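Local coordinates for HIGH affinity ribose transport protein RBSD (Bacillus subtilis, PDB 1OGD), which probably catalyses the interconversion of the beta-pyranose and beta-furanose forms of D-ribose, as a cytoplasmic decamer built from two pentamers, at residues Y95-H98 against E99-K102. Numbering follows the deposited sequence.
Sequences YLSH and EEFK. With RIP (beta-D-ribopyranose), chain G.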
loop_
_atom_site.group_PDB
_atom_site.type_symbol
_atom_site.label_atom_id
_atom_site.label_comp_id
_atom_site.label_asym_id
_atom_site.label_seq_id
_atom_site.Cartn_x
_atom_site.Cartn_y
_atom_site.Cartn_z
ATOM N N TYR A 95 9.668 36.427 14.069
ATOM C CA TYR A 95 10.321 35.620 15.091
ATOM C C TYR A 95 9.327 35.137 16.131
ATOM O O TYR A 95 8.445 35.881 16.558
ATOM C CB TYR A 95 11.422 36.412 15.796
ATOM C CG TYR A 95 12.593 36.744 14.912
ATOM C CD1 TYR A 95 12.573 37.868 14.089
ATOM C CD2 TYR A 95 13.712 35.921 14.879
ATOM C CE1 TYR A 95 13.646 38.162 13.252
ATOM C CE2 TYR A 95 14.787 36.202 14.048
ATOM C CZ TYR A 95 14.748 37.324 13.236
ATOM O OH TYR A 95 15.813 37.599 12.410
ATOM N N LEU A 96 9.479 33.881 16.534
ATOM C CA LEU A 96 8.610 33.277 17.531
ATOM C C LEU A 96 9.491 32.494 18.482
ATOM O O LEU A 96 10.673 32.292 18.214
ATOM C CB LEU A 96 7.625 32.314 16.867
ATOM C CG LEU A 96 6.769 32.836 15.717
ATOM C CD1 LEU A 96 5.966 31.685 15.141
ATOM C CD2 LEU A 96 5.851 33.938 16.211
ATOM N N SER A 97 8.923 32.055 19.596
ATOM C CA SER A 97 9.689 31.263 20.542
ATOM C C SER A 97 9.930 29.936 19.834
ATOM O O SER A 97 9.174 29.565 18.936
ATOM C CB SER A 97 8.887 31.038 21.827
ATOM O OG SER A 97 7.703 30.305 21.567
ATOM N N HIS A 98 10.980 29.227 20.227
ATOM C CA HIS A 98 11.291 27.946 19.607
ATOM C C HIS A 98 10.125 26.966 19.726
ATOM O O HIS A 98 9.898 26.153 18.831
ATOM C CB HIS A 98 12.537 27.336 20.245
ATOM C CG HIS A 98 13.007 26.090 19.565
ATOM N ND1 HIS A 98 13.498 26.088 18.276
ATOM C CD2 HIS A 98 13.051 24.805 19.987
ATOM C CE1 HIS A 98 13.825 24.853 17.935
ATOM N NE2 HIS A 98 13.564 24.056 18.955
ATOM N N GLU A 99 9.387 27.047 20.828
ATOM C CA GLU A 99 8.251 26.156 21.044
ATOM C C GLU A 99 7.142 26.389 20.027
ATOM O O GLU A 99 6.600 25.437 19.467
ATOM C CB GLU A 99 7.700 26.322 22.462
ATOM C CG GLU A 99 8.644 25.835 23.545
ATOM C CD GLU A 99 9.082 24.396 23.325
ATOM O OE1 GLU A 99 8.204 23.509 23.238
ATOM O OE2 GLU A 99 10.306 24.152 23.237
ATOM N N GLU A 100 6.799 27.652 19.795
ATOM C CA GLU A 100 5.760 27.976 18.825
ATOM C C GLU A 100 6.253 27.562 17.442
ATOM O O GLU A 100 5.486 27.057 16.623
ATOM C CB GLU A 100 5.468 29.475 18.820
ATOM C CG GLU A 100 5.017 30.042 20.148
ATOM C CD GLU A 100 4.742 31.534 20.059
ATOM O OE1 GLU A 100 3.770 31.916 19.370
ATOM O OE2 GLU A 100 5.505 32.322 20.664
ATOM N N PHE A 101 7.541 27.788 17.197
ATOM C CA PHE A 101 8.165 27.441 15.926
ATOM C C PHE A 101 7.916 25.970 15.599
ATOM O O PHE A 101 7.441 25.640 14.509
ATOM C CB PHE A 101 9.672 27.699 15.998
ATOM C CG PHE A 101 10.401 27.428 14.711
ATOM C CD1 PHE A 101 10.416 28.373 13.691
ATOM C CD2 PHE A 101 11.070 26.224 14.517
ATOM C CE1 PHE A 101 11.086 28.123 12.498
ATOM C CE2 PHE A 101 11.742 25.966 13.329
ATOM C CZ PHE A 101 11.751 26.918 12.317
ATOM N N LYS A 102 8.245 25.092 16.545
ATOM C CA LYS A 102 8.058 23.659 16.354
ATOM C C LYS A 102 6.611 23.297 16.033
ATOM O O LYS A 102 6.357 22.388 15.243
ATOM C CB LYS A 102 8.540 22.894 17.591
ATOM C CG LYS A 102 10.012 22.520 17.515
ATOM C CD LYS A 102 10.706 22.584 18.864
ATOM C CE LYS A 102 10.136 21.600 19.863
ATOM N NZ LYS A 102 10.842 21.741 21.163
HETATM C C1 RIP G . 16.517 21.302 18.363
HETATM C C2 RIP G . 17.240 22.103 17.310
HETATM C C3 RIP G . 17.521 23.501 17.839
HETATM C C4 RIP G . 18.260 23.522 19.171
HETATM C C5 RIP G . 17.453 22.687 20.159
HETATM O O1 RIP G . 15.197 21.771 18.552
HETATM O O2 RIP G . 18.438 21.422 17.001
HETATM O O3 RIP G . 18.218 24.255 16.880
HETATM O O4 RIP G . 19.548 22.950 19.052
HETATM O O5 RIP G . 17.167 21.362 19.660
#
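K102 lays the middle of its chain obliquely against the imidazole of H98, with CD 3.2 Å from H98 NE2 and 3.4 Å from H98 CD2. Bends at chi2 and chi3 then carry NZ back to E99, where it forms a salt bridge of 3.2 Å to OE2 on the syn side, 32° out of the carboxylate plane. An alanine in place of K102 would probably remove the methylene contact with the imidazole and leave the E99 carboxylate without its charged mate. With CG of H98 turned opposite its backbone N (chi1 -174°), the ring points to the bound beta-D-ribopyranose, and NE2 shares a 2.8 Å hydrogen bond with sugar O1, near the ring plane. S97 illustrates N-capping: OG accepts a weak bond of 3.3 Å from E100 N and donates to the anti lone pair of E100 OE2 at 3.1 Å. The backbone hydrogen bonds F101 N to S97 O and K102 N to H98 O close the first helical turn. Y120 meets the H98 ring edge-to-face, and D28, N122 and H20 of a second subunit also hydrogen-bond the sugar. S97 alone separates strand 92-96, an outermost strand within this chain that runs parallel to strand 64-70, from helix 98-104.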